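Local coordinates for protein TubZ (Clostridium botulinum C phage, PDB 4XCQ) that belongs to the tubulin/FtsZ family of nucleotide-binding, filament-forming proteins and carries guanosine-5'-diphosphate in its pocket in this model, at residues G124-L129 with Y162-N167; T97-T102 with V128-T133; N167-E172 with E234-E239; D158-L163 with K211-L216. One frame throughout, in Å; residues are numbered along the deposited sequence.

Interaction 1 (G124-L129 with Y162-N167); sequences GFVGVL and YLLDNN. With GDP (guanosine-5'-diphosphate), chain B.
The Tyr162 ring meets Phe125 O at its edge, near the ring plane, and the methyl Val126 CG2 obliquely. The Phe125 ring is covered from within its own strand: Gly127 N stands 3.8 Å above one face, displaced toward the rim, an approach that the missing side chain of Gly127 permits. Both rings belong to a beta-alpha-beta unit of the Rossmann-like sheet, in which strands 122-129 and 160-165 run parallel and helix 136-152 connects them. The segment axes come within 4.6 Å at 21°, and five backbone hydrogen bonds join them, from Tyr162 N to Phe125 O at one end to Asn166 N to Leu129 O at the other. The straightest runs from Leu129 N to Leu164 O (2.7 Å, 174° at the hydrogen).

On the face of Val126, Val128, Tyr162 and Leu164, with Leu164 CG anti to the carbonyl carbon (chi1 -56°), the branch Leu164 CD1 lies between the two valines, 4.0 Å from Val126 CG1. Phe179 of helix 172-187 packs here. On the other face Leu129 crosses Leu163 at about a right angle, with Leu129 CD1 4.1 Å from Leu163 CG, and Trp146 of helix 136-152 touches Leu163.

Beyond the strand end, the Asn166 amide reads the guanine with both of its ends: Asn166 OD1 accepts from GDP N2 at 2.8 Å, and Asn166 ND2 donates to GDP N3 at 2.9 Å and, at greater length, to GDP O2'. An Asx turn encloses Asn166: Asp165 OD1 takes Asn167 N from above the carboxylate plane and Asn167 ND2, at 2.8 Å, on its syn lone pair.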
# COMPACT_ATOMS: atom_id res chain seq x y z
N GLY A 124 -4.95 5.63 -4.07
CA GLY A 124 -3.77 5.08 -3.45
C GLY A 124 -3.40 3.73 -4.05
O GLY A 124 -4.24 3.01 -4.57
N PHE A 125 -2.12 3.39 -3.97
CA PHE A 125 -1.67 2.07 -4.37
C PHE A 125 -0.83 1.43 -3.27
O PHE A 125 0.21 1.97 -2.88
CB PHE A 125 -0.88 2.12 -5.68
CG PHE A 125 -0.28 0.80 -6.07
CD1 PHE A 125 -1.10 -0.26 -6.43
CD2 PHE A 125 1.10 0.61 -6.07
CE1 PHE A 125 -0.56 -1.49 -6.80
CE2 PHE A 125 1.65 -0.62 -6.43
CZ PHE A 125 0.82 -1.67 -6.79
N VAL A 126 -1.29 0.29 -2.77
CA VAL A 126 -0.49 -0.52 -1.86
C VAL A 126 0.05 -1.72 -2.64
O VAL A 126 -0.71 -2.60 -3.05
CB VAL A 126 -1.30 -1.01 -0.64
CG1 VAL A 126 -0.46 -1.93 0.22
CG2 VAL A 126 -1.80 0.17 0.18
N GLY A 127 1.36 -1.74 -2.85
CA GLY A 127 2.01 -2.79 -3.61
C GLY A 127 2.99 -3.60 -2.79
O GLY A 127 3.57 -3.10 -1.82
N VAL A 128 3.17 -4.86 -3.16
CA VAL A 128 4.06 -5.74 -2.42
C VAL A 128 5.16 -6.30 -3.31
O VAL A 128 4.90 -7.02 -4.27
CB VAL A 128 3.29 -6.91 -1.77
CG1 VAL A 128 4.19 -7.66 -0.82
CG2 VAL A 128 2.06 -6.40 -1.04
N LEU A 129 6.40 -5.94 -2.99
CA LEU A 129 7.56 -6.44 -3.71
C LEU A 129 7.84 -7.88 -3.28
O LEU A 129 7.77 -8.21 -2.10
CB LEU A 129 8.78 -5.56 -3.45
CG LEU A 129 8.63 -4.07 -3.81
CD1 LEU A 129 9.80 -3.27 -3.27
CD2 LEU A 129 8.51 -3.88 -5.31
N TYR A 162 1.97 3.11 -1.05
CA TYR A 162 2.44 2.34 0.10
C TYR A 162 3.20 1.12 -0.41
O TYR A 162 2.59 0.14 -0.86
CB TYR A 162 1.26 1.93 0.99
CG TYR A 162 0.51 3.11 1.55
CD1 TYR A 162 0.80 3.61 2.81
CD2 TYR A 162 -0.49 3.74 0.81
CE1 TYR A 162 0.13 4.70 3.33
CE2 TYR A 162 -1.17 4.83 1.32
CZ TYR A 162 -0.86 5.31 2.57
OH TYR A 162 -1.54 6.39 3.08
N LEU A 163 4.52 1.20 -0.37
CA LEU A 163 5.36 0.17 -0.99
C LEU A 163 5.93 -0.80 0.04
O LEU A 163 6.75 -0.43 0.88
CB LEU A 163 6.49 0.82 -1.79
CG LEU A 163 7.21 -0.10 -2.79
CD1 LEU A 163 6.23 -0.71 -3.80
CD2 LEU A 163 8.34 0.64 -3.51
N LEU A 164 5.49 -2.06 -0.05
CA LEU A 164 5.86 -3.08 0.92
C LEU A 164 6.87 -4.07 0.36
O LEU A 164 6.87 -4.36 -0.84
CB LEU A 164 4.62 -3.83 1.41
CG LEU A 164 3.49 -3.00 2.02
CD1 LEU A 164 2.28 -3.89 2.32
CD2 LEU A 164 3.96 -2.27 3.27
N ASP A 165 7.72 -4.60 1.23
CA ASP A 165 8.81 -5.49 0.82
C ASP A 165 8.77 -6.83 1.56
O ASP A 165 9.08 -6.90 2.75
CB ASP A 165 10.16 -4.81 1.04
CG ASP A 165 11.31 -5.54 0.36
OD1 ASP A 165 11.10 -6.65 -0.19
OD2 ASP A 165 12.44 -5.01 0.39
N ASN A 166 8.42 -7.89 0.83
CA ASN A 166 8.37 -9.24 1.40
C ASN A 166 9.73 -9.77 1.84
O ASN A 166 9.81 -10.79 2.51
CB ASN A 166 7.74 -10.20 0.39
CG ASN A 166 6.23 -10.20 0.46
OD1 ASN A 166 5.63 -9.49 1.28
ND2 ASN A 166 5.59 -10.99 -0.40
N ASN A 167 10.80 -9.07 1.46
CA ASN A 167 12.13 -9.41 1.94
C ASN A 167 12.32 -9.02 3.41
O ASN A 167 13.21 -9.54 4.08
CB ASN A 167 13.21 -8.73 1.09
CG ASN A 167 13.32 -9.34 -0.29
OD1 ASN A 167 13.98 -10.36 -0.48
ND2 ASN A 167 12.68 -8.71 -1.27
PB GDP B . -2.23 -12.91 -7.85
O1B GDP B . -2.12 -11.41 -7.69
O2B GDP B . -2.27 -13.26 -9.33
O3B GDP B . -3.49 -13.43 -7.18
O3A GDP B . -0.95 -13.61 -7.21
PA GDP B . -0.57 -13.48 -5.66
O1A GDP B . -0.71 -14.79 -4.92
O2A GDP B . -1.35 -12.38 -4.97
O5' GDP B . 0.97 -13.06 -5.83
C5' GDP B . 2.02 -13.99 -5.64
C4' GDP B . 3.23 -13.15 -5.25
O4' GDP B . 2.77 -12.13 -4.36
C3' GDP B . 4.24 -13.99 -4.51
O3' GDP B . 5.44 -14.02 -5.29
C2' GDP B . 4.48 -13.28 -3.19
O2' GDP B . 5.73 -12.60 -3.25
C1' GDP B . 3.38 -12.24 -3.07
N9 GDP B . 2.29 -12.59 -2.12
C8 GDP B . 1.32 -13.49 -2.36
N7 GDP B . 0.45 -13.59 -1.33
C5 GDP B . 0.86 -12.71 -0.39
C6 GDP B . 0.40 -12.31 0.96
O6 GDP B . -0.62 -12.83 1.46
N1 GDP B . 1.10 -11.37 1.61
C2 GDP B . 2.20 -10.80 1.09
N2 GDP B . 2.86 -9.87 1.82
N3 GDP B . 2.69 -11.13 -0.14
C4 GDP B . 2.07 -12.06 -0.91

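Interaction 2 (T97-T102 with V128-T133); sequences TMAGGT and VLPKAT. With GDP (guanosine-5'-diphosphate), chain B.
Val128 O is gripped twice: by Met98 N at 3.1 Å, with 144° at the hydrogen, and by a water that donates to Val128 O at 2.8 Å. The same water accepts from Ala99 N at 3.0 Å and gives a weak bond to the ribose atom GDP O4', linking both backbones to the nucleotide. One parallel bridge, Thr97 with Val128, precedes this point; past it the segments part, as strand 91-97 runs out into a glycine-rich turn and strand 122-129 ends at Leu129, the chain going on through Pro130.

Met98 lies alongside Leu129, both pointing the same way, and a bend at its chi3 (68°) goes with Met98 SD standing 3.8 Å from Leu129 CD2. Nearer the ligand, Ala99 CB meets Pro130 CB at 3.7 Å. Helix 136-152 covers this side, Ala142 touching both Met98 and Pro130.

Thr97 serves the nucleotide with both branches. Its chi1 of 57° turns OG1 to the phosphate side, where Thr97 OG1 lies 2.6 Å from GDP O2A with GDP O5' also within reach of its one proton, while Thr97 CG2 rests 3.4 Å from GDP N9. Farther along, Gly100 passes close to the bridging oxygen GDP O3A, a path suited to a residue with no side chain. Gly101 N then binds GDP O2B at 2.6 Å, and Thr102 N donates to the same oxygen. This is the glycine-rich signature loop of tubulin/FtsZ proteins. Helix 102-117 starts here, so backbone N-H groups converge on the beta phosphate, and the positive end of the helix probably favours its negative charge.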
# COMPACT_ATOMS: atom_id res chain seq x y z
N THR A 97 -0.37 -7.49 -4.76
CA THR A 97 0.98 -8.02 -4.84
C THR A 97 1.47 -7.82 -6.27
O THR A 97 0.67 -7.77 -7.21
CB THR A 97 1.04 -9.51 -4.46
OG1 THR A 97 0.15 -10.26 -5.30
CG2 THR A 97 0.64 -9.69 -2.99
N MET A 98 2.78 -7.70 -6.44
CA MET A 98 3.30 -7.26 -7.72
C MET A 98 3.92 -8.41 -8.52
O MET A 98 4.09 -8.31 -9.74
CB MET A 98 4.31 -6.12 -7.50
CG MET A 98 3.67 -4.92 -6.79
SD MET A 98 4.82 -3.65 -6.18
CE MET A 98 5.43 -3.00 -7.73
N ALA A 99 4.22 -9.51 -7.84
CA ALA A 99 4.80 -10.68 -8.50
C ALA A 99 3.73 -11.64 -9.02
O ALA A 99 4.04 -12.60 -9.73
CB ALA A 99 5.74 -11.41 -7.56
N GLY A 100 2.47 -11.39 -8.67
CA GLY A 100 1.37 -12.25 -9.08
C GLY A 100 0.92 -12.04 -10.51
O GLY A 100 1.59 -11.38 -11.30
N GLY A 101 -0.23 -12.62 -10.86
CA GLY A 101 -0.76 -12.50 -12.20
C GLY A 101 -1.89 -11.49 -12.32
O GLY A 101 -1.88 -10.62 -13.19
N THR A 102 -2.88 -11.60 -11.44
CA THR A 102 -4.04 -10.73 -11.54
C THR A 102 -3.83 -9.43 -10.77
O THR A 102 -4.30 -8.37 -11.18
CB THR A 102 -5.30 -11.44 -11.05
OG1 THR A 102 -5.32 -11.47 -9.62
CG2 THR A 102 -5.33 -12.85 -11.59
N VAL A 128 3.17 -4.86 -3.16
CA VAL A 128 4.06 -5.74 -2.42
C VAL A 128 5.16 -6.30 -3.31
O VAL A 128 4.90 -7.02 -4.27
CB VAL A 128 3.29 -6.91 -1.77
CG1 VAL A 128 4.19 -7.66 -0.82
CG2 VAL A 128 2.06 -6.40 -1.04
N LEU A 129 6.40 -5.94 -2.99
CA LEU A 129 7.56 -6.44 -3.71
C LEU A 129 7.84 -7.88 -3.28
O LEU A 129 7.77 -8.21 -2.10
CB LEU A 129 8.78 -5.56 -3.45
CG LEU A 129 8.63 -4.07 -3.81
CD1 LEU A 129 9.80 -3.27 -3.27
CD2 LEU A 129 8.51 -3.88 -5.31
N PRO A 130 8.15 -8.76 -4.25
CA PRO A 130 8.46 -10.17 -3.98
C PRO A 130 9.76 -10.33 -3.20
O PRO A 130 10.56 -9.40 -3.17
CB PRO A 130 8.61 -10.76 -5.39
CG PRO A 130 9.03 -9.60 -6.23
CD PRO A 130 8.26 -8.43 -5.68
N LYS A 131 9.95 -11.50 -2.59
CA LYS A 131 11.24 -11.83 -1.98
C LYS A 131 12.29 -11.91 -3.08
O LYS A 131 11.97 -12.17 -4.24
CB LYS A 131 11.17 -13.15 -1.21
CG LYS A 131 10.35 -13.12 0.07
CD LYS A 131 10.31 -14.50 0.71
CE LYS A 131 9.47 -14.54 1.98
NZ LYS A 131 10.10 -13.80 3.11
N ALA A 132 13.56 -11.69 -2.72
CA ALA A 132 14.63 -11.71 -3.71
C ALA A 132 14.89 -13.12 -4.25
O ALA A 132 15.46 -13.29 -5.33
CB ALA A 132 15.90 -11.14 -3.10
N THR A 133 14.46 -14.13 -3.50
CA THR A 133 14.67 -15.53 -3.89
C THR A 133 13.64 -16.03 -4.90
O THR A 133 13.78 -17.13 -5.43
CB THR A 133 14.64 -16.46 -2.67
OG1 THR A 133 13.51 -16.14 -1.86
CG2 THR A 133 15.91 -16.30 -1.85
PB GDP B . -2.23 -12.91 -7.85
O1B GDP B . -2.12 -11.41 -7.69
O2B GDP B . -2.27 -13.26 -9.33
O3B GDP B . -3.49 -13.43 -7.18
O3A GDP B . -0.95 -13.61 -7.21
PA GDP B . -0.57 -13.48 -5.66
O1A GDP B . -0.71 -14.79 -4.92
O2A GDP B . -1.35 -12.38 -4.97
O5' GDP B . 0.97 -13.06 -5.83
C5' GDP B . 2.02 -13.99 -5.64
C4' GDP B . 3.23 -13.15 -5.25
O4' GDP B . 2.77 -12.13 -4.36
C3' GDP B . 4.24 -13.99 -4.51
O3' GDP B . 5.44 -14.02 -5.29
C2' GDP B . 4.48 -13.28 -3.19
O2' GDP B . 5.73 -12.60 -3.25
C1' GDP B . 3.38 -12.24 -3.07
N9 GDP B . 2.29 -12.59 -2.12
C8 GDP B . 1.32 -13.49 -2.36
N7 GDP B . 0.45 -13.59 -1.33
C5 GDP B . 0.86 -12.71 -0.39
C6 GDP B . 0.40 -12.31 0.96
O6 GDP B . -0.62 -12.83 1.46
N1 GDP B . 1.10 -11.37 1.61
C2 GDP B . 2.20 -10.80 1.09
N2 GDP B . 2.86 -9.87 1.82
N3 GDP B . 2.69 -11.13 -0.14
C4 GDP B . 2.07 -12.06 -0.91
O HOH W 1 4.93 -9.69 -4.98

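Interaction 3 (N167-E172 with E234-E239); sequences NKREKE and ESIFAE. With GDP (guanosine-5'-diphosphate), chain B.
Three successive bends in Lys168 (chi2 -53°, chi3 -68°, chi4 -69°) curl its chain around Ser235 O, and a bend at chi2 of Arg169 brings its guanidinium to Glu234 O. Lys168 NZ donates to Ser235 O at 2.6 Å, in the carbonyl plane and on a lone pair. A weak bond from Lys168 NZ to Lys233 O puts the ammonium at the C-terminal end of helix 224-234, where its charge would be expected to suit the helix dipole.

Arg169 grips end-on. Arg169 NH2 at 2.8 Å and Arg169 NH1 at 3.1 Å both donate to Glu234 O, which lies in the guanidinium plane, and they reach it from opposite faces of the carbonyl plane. Arg169 NH2 also bonds Lys168 O at 2.8 Å, coming from above that carbonyl plane. Ile236 CG2 sits 3.8 Å above the guanidinium, over its centre. With one edge bonded, one face covered and a salt bridge from Arg169 NH1 to Glu178 of helix 172-187, the group has little freedom to rotate. The carboxylate of Glu234 pairs instead with Lys230.

Within 234-239, Ser235 OG accepts from Phe237 N at 3.2 Å, an ST turn that includes the Ser235 carbonyl gripped by Lys168. At the far end of 167-172, Glu172 lies over one face of the guanine, with Glu172 OE1 3.2 Å from GDP C5. The contact thus ties the loop leading into helix 172-187 to the C-terminal region, consistent with the nucleotide-proximal core helix that connects the two domains in tubulin/FtsZ proteins.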
# COMPACT_ATOMS: atom_id res chain seq x y z
N ASN A 167 10.80 -9.07 1.46
CA ASN A 167 12.13 -9.41 1.94
C ASN A 167 12.32 -9.02 3.41
O ASN A 167 13.21 -9.54 4.08
CB ASN A 167 13.21 -8.73 1.09
CG ASN A 167 13.32 -9.34 -0.29
OD1 ASN A 167 13.98 -10.36 -0.48
ND2 ASN A 167 12.68 -8.71 -1.27
N LYS A 168 11.50 -8.09 3.90
CA LYS A 168 11.68 -7.58 5.25
C LYS A 168 11.14 -8.53 6.30
O LYS A 168 11.46 -8.40 7.48
CB LYS A 168 11.02 -6.20 5.40
CG LYS A 168 11.55 -5.17 4.41
CD LYS A 168 13.06 -5.08 4.47
CE LYS A 168 13.54 -4.49 5.79
NZ LYS A 168 13.19 -3.05 5.88
N ARG A 169 10.31 -9.48 5.88
CA ARG A 169 9.81 -10.50 6.80
C ARG A 169 9.92 -11.91 6.24
O ARG A 169 9.96 -12.12 5.02
CB ARG A 169 8.35 -10.25 7.18
CG ARG A 169 8.12 -9.07 8.10
CD ARG A 169 8.81 -9.22 9.44
NE ARG A 169 8.49 -8.07 10.28
CZ ARG A 169 9.11 -6.89 10.20
NH1 ARG A 169 8.75 -5.89 10.99
NH2 ARG A 169 10.10 -6.72 9.33
N GLU A 170 9.96 -12.87 7.16
CA GLU A 170 10.07 -14.28 6.83
C GLU A 170 8.76 -14.82 6.27
O GLU A 170 8.74 -15.44 5.21
CB GLU A 170 10.50 -15.08 8.07
CG GLU A 170 9.90 -14.61 9.42
CD GLU A 170 10.50 -13.31 9.98
OE1 GLU A 170 10.96 -12.44 9.20
OE2 GLU A 170 10.50 -13.15 11.22
N LYS A 171 7.67 -14.57 6.99
CA LYS A 171 6.33 -14.97 6.54
C LYS A 171 5.60 -13.80 5.91
O LYS A 171 5.60 -12.69 6.44
CB LYS A 171 5.51 -15.52 7.71
CG LYS A 171 6.01 -16.84 8.26
CD LYS A 171 4.89 -17.60 8.95
CE LYS A 171 5.25 -17.94 10.39
NZ LYS A 171 5.44 -16.70 11.21
N GLU A 172 4.96 -14.06 4.77
CA GLU A 172 4.15 -13.05 4.10
C GLU A 172 2.97 -12.63 4.98
O GLU A 172 2.49 -11.50 4.89
CB GLU A 172 3.64 -13.57 2.75
CG GLU A 172 4.74 -13.91 1.76
CD GLU A 172 4.22 -14.64 0.54
OE1 GLU A 172 3.01 -14.95 0.50
OE2 GLU A 172 5.02 -14.92 -0.38
N GLU A 234 13.88 -2.30 10.42
CA GLU A 234 12.96 -3.43 10.46
C GLU A 234 11.66 -3.16 9.70
O GLU A 234 10.77 -4.01 9.68
CB GLU A 234 12.63 -3.80 11.90
CG GLU A 234 13.82 -4.32 12.71
CD GLU A 234 13.46 -4.55 14.16
OE1 GLU A 234 12.50 -3.92 14.65
OE2 GLU A 234 14.14 -5.37 14.82
N SER A 235 11.56 -1.98 9.09
CA SER A 235 10.31 -1.56 8.45
C SER A 235 9.88 -2.51 7.33
O SER A 235 10.68 -2.93 6.50
CB SER A 235 10.45 -0.14 7.89
OG SER A 235 9.22 0.31 7.32
N ILE A 236 8.59 -2.86 7.32
CA ILE A 236 8.05 -3.68 6.25
C ILE A 236 8.02 -2.90 4.93
O ILE A 236 7.94 -3.51 3.85
CB ILE A 236 6.63 -4.17 6.58
CG1 ILE A 236 5.69 -2.98 6.74
CG2 ILE A 236 6.65 -5.03 7.83
CD1 ILE A 236 4.25 -3.37 6.97
N PHE A 237 8.10 -1.58 5.00
CA PHE A 237 8.06 -0.75 3.80
C PHE A 237 9.37 -0.83 3.04
O PHE A 237 10.42 -1.06 3.64
CB PHE A 237 7.73 0.71 4.15
CG PHE A 237 6.29 0.92 4.55
CD1 PHE A 237 5.33 1.22 3.59
CD2 PHE A 237 5.90 0.80 5.88
CE1 PHE A 237 4.01 1.40 3.95
CE2 PHE A 237 4.57 0.98 6.24
CZ PHE A 237 3.63 1.28 5.28
N ALA A 238 9.30 -0.65 1.72
CA ALA A 238 10.51 -0.66 0.90
C ALA A 238 11.41 0.52 1.27
O ALA A 238 10.92 1.64 1.48
CB ALA A 238 10.16 -0.63 -0.58
N GLU A 239 12.71 0.27 1.34
CA GLU A 239 13.66 1.28 1.79
C GLU A 239 13.70 2.50 0.86
O GLU A 239 13.69 2.37 -0.36
CB GLU A 239 15.06 0.66 1.90
CG GLU A 239 16.16 1.65 2.24
CD GLU A 239 17.49 0.97 2.49
OE1 GLU A 239 18.54 1.51 2.06
OE2 GLU A 239 17.49 -0.11 3.12
PB GDP B . -2.23 -12.91 -7.85
O1B GDP B . -2.12 -11.41 -7.69
O2B GDP B . -2.27 -13.26 -9.33
O3B GDP B . -3.49 -13.43 -7.18
O3A GDP B . -0.95 -13.61 -7.21
PA GDP B . -0.57 -13.48 -5.66
O1A GDP B . -0.71 -14.79 -4.92
O2A GDP B . -1.35 -12.38 -4.97
O5' GDP B . 0.97 -13.06 -5.83
C5' GDP B . 2.02 -13.99 -5.64
C4' GDP B . 3.23 -13.15 -5.25
O4' GDP B . 2.77 -12.13 -4.36
C3' GDP B . 4.24 -13.99 -4.51
O3' GDP B . 5.44 -14.02 -5.29
C2' GDP B . 4.48 -13.28 -3.19
O2' GDP B . 5.73 -12.60 -3.25
C1' GDP B . 3.38 -12.24 -3.07
N9 GDP B . 2.29 -12.59 -2.12
C8 GDP B . 1.32 -13.49 -2.36
N7 GDP B . 0.45 -13.59 -1.33
C5 GDP B . 0.86 -12.71 -0.39
C6 GDP B . 0.40 -12.31 0.96
O6 GDP B . -0.62 -12.83 1.46
N1 GDP B . 1.10 -11.37 1.61
C2 GDP B . 2.20 -10.80 1.09
N2 GDP B . 2.86 -9.87 1.82
N3 GDP B . 2.69 -11.13 -0.14
C4 GDP B . 2.07 -12.06 -0.91

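Interaction 4 (D158-L163 with K211-L216); sequences DISIYL and KSNVIL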
# COMPACT_ATOMS: atom_id res chain seq x y z
N ASP A 158 0.83 11.34 -9.01
CA ASP A 158 -0.63 11.47 -9.04
C ASP A 158 -1.33 10.68 -7.93
O ASP A 158 -2.51 10.90 -7.66
CB ASP A 158 -1.17 11.01 -10.39
CG ASP A 158 -0.89 12.01 -11.49
OD1 ASP A 158 -0.13 12.97 -11.25
OD2 ASP A 158 -1.40 11.81 -12.61
N ILE A 159 -0.61 9.76 -7.30
CA ILE A 159 -1.25 8.85 -6.35
C ILE A 159 -0.45 8.70 -5.06
O ILE A 159 0.72 9.07 -4.99
CB ILE A 159 -1.45 7.44 -6.95
CG1 ILE A 159 -0.11 6.76 -7.21
CG2 ILE A 159 -2.29 7.49 -8.23
CD1 ILE A 159 -0.22 5.25 -7.47
N SER A 160 -1.10 8.14 -4.04
CA SER A 160 -0.42 7.75 -2.81
C SER A 160 0.14 6.34 -2.96
O SER A 160 -0.56 5.44 -3.43
CB SER A 160 -1.38 7.82 -1.62
OG SER A 160 -1.81 9.15 -1.40
N ILE A 161 1.40 6.15 -2.58
CA ILE A 161 2.04 4.85 -2.73
C ILE A 161 2.52 4.27 -1.41
O ILE A 161 3.37 4.84 -0.73
CB ILE A 161 3.24 4.92 -3.69
CG1 ILE A 161 2.78 5.37 -5.09
CG2 ILE A 161 3.93 3.58 -3.78
CD1 ILE A 161 3.93 5.55 -6.07
N TYR A 162 1.97 3.11 -1.05
CA TYR A 162 2.44 2.34 0.10
C TYR A 162 3.20 1.12 -0.41
O TYR A 162 2.59 0.14 -0.86
CB TYR A 162 1.26 1.93 0.99
CG TYR A 162 0.51 3.11 1.55
CD1 TYR A 162 0.80 3.61 2.81
CD2 TYR A 162 -0.49 3.74 0.81
CE1 TYR A 162 0.13 4.70 3.33
CE2 TYR A 162 -1.17 4.83 1.32
CZ TYR A 162 -0.86 5.31 2.57
OH TYR A 162 -1.54 6.39 3.08
N LEU A 163 4.52 1.20 -0.37
CA LEU A 163 5.36 0.17 -0.99
C LEU A 163 5.93 -0.80 0.04
O LEU A 163 6.75 -0.43 0.88
CB LEU A 163 6.49 0.82 -1.79
CG LEU A 163 7.21 -0.10 -2.79
CD1 LEU A 163 6.23 -0.71 -3.80
CD2 LEU A 163 8.34 0.64 -3.51
N LYS A 211 2.77 10.66 -3.92
CA LYS A 211 4.03 9.91 -3.88
C LYS A 211 4.04 8.84 -2.78
O LYS A 211 3.00 8.29 -2.41
CB LYS A 211 5.22 10.87 -3.71
CG LYS A 211 5.35 11.88 -4.84
CD LYS A 211 6.73 12.50 -4.88
CE LYS A 211 6.67 14.02 -4.79
NZ LYS A 211 6.16 14.48 -3.46
N SER A 212 5.23 8.54 -2.26
CA SER A 212 5.40 7.36 -1.41
C SER A 212 5.28 7.66 0.08
O SER A 212 5.95 8.55 0.61
CB SER A 212 6.76 6.71 -1.70
OG SER A 212 6.87 5.47 -1.04
N ASN A 213 4.42 6.90 0.76
CA ASN A 213 4.22 7.05 2.19
C ASN A 213 4.77 5.86 2.99
O ASN A 213 4.82 4.73 2.50
CB ASN A 213 2.73 7.26 2.49
CG ASN A 213 2.14 8.47 1.76
OD1 ASN A 213 2.88 9.32 1.23
ND2 ASN A 213 0.82 8.56 1.73
N VAL A 214 5.22 6.13 4.22
CA VAL A 214 5.77 5.11 5.11
C VAL A 214 5.21 5.29 6.53
O VAL A 214 5.12 6.41 7.02
CB VAL A 214 7.32 5.16 5.16
CG1 VAL A 214 7.87 4.22 6.22
CG2 VAL A 214 7.92 4.84 3.80
N ILE A 215 4.83 4.19 7.17
CA ILE A 215 4.33 4.25 8.55
C ILE A 215 5.28 3.53 9.50
O ILE A 215 5.66 2.38 9.26
CB ILE A 215 2.92 3.64 8.67
CG1 ILE A 215 1.99 4.19 7.59
CG2 ILE A 215 2.35 3.89 10.07
CD1 ILE A 215 0.62 3.50 7.52
N LEU A 216 5.65 4.20 10.58
CA LEU A 216 6.64 3.68 11.52
C LEU A 216 6.14 3.72 12.95
O LEU A 216 5.46 4.67 13.35
CB LEU A 216 7.94 4.49 11.42
CG LEU A 216 8.65 4.55 10.06
CD1 LEU A 216 9.61 5.73 10.02
CD2 LEU A 216 9.38 3.25 9.77
O HOH W 2 6.15 3.34 0.25
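Ile161 and Ser212 mark the tight part of this contact, where the parallel strands 160-165 and 211-217 are closely bonded: Ile161 N donates to Lys211 O at 2.7 Å, and Asn213 N to Ile161 O at 2.8 Å with 166° at the hydrogen. On the face of Ser160 and Tyr162, Asn213 CB makes an off-centre CH-pi contact, 4.2 Å from the centroid of the Tyr162 ring. The Asn213 amide stands nearly perpendicular to that ring, and Asn213 ND2 reaches Tyr162 OH in a weak 3.5 Å bond. Asn213 OD1 turns outward to Gly286 N of strand 281-287.

Both ends are looser. The bond from Lys211 N to Ile159 O is bent and weak, and the partly exposed Lys211 sends its ammonium to Glu246. The segment axes are 49° apart, and toward the other end the contact thins to Ile215 CD1 at 4.4 Å from Tyr162 CE1. A water accepts from Leu163 N at 2.8 Å and donates to Asn213 O at 3.0 Å; Ser212 OG, anti to its backbone N (chi1 -171°), lies 2.6 Å from it and also bonds Gln290. One water thus satisfies Leu163 N and Asn213 O where the strands no longer bond directly.

Overall arrangement
Interactions 1, 2 and 4 lie across one mixed sheet, in which strands 91-97, 122-129, 160-165 and 211-217 are successive neighbours. Interactions 1 and 2 share Val128 and Leu129, with centres 9 Å apart; interactions 1 and 4 share Tyr162 and Leu163, also at 9 Å. Along the chain, interaction 2 closes before interactions 3 and 4 open, and the segments of those two alternate. Interaction 3 lies beside the C-terminal part of strand 160-165, to which 234-239 bonds through Ala238 N to Leu163 O and Asp165 N to Ile236 O. Interactions 1 to 3 all touch GDP; strand 160-165, which leads to Asn166 and borders strand 211-217, joins the pocket to the C-terminal region.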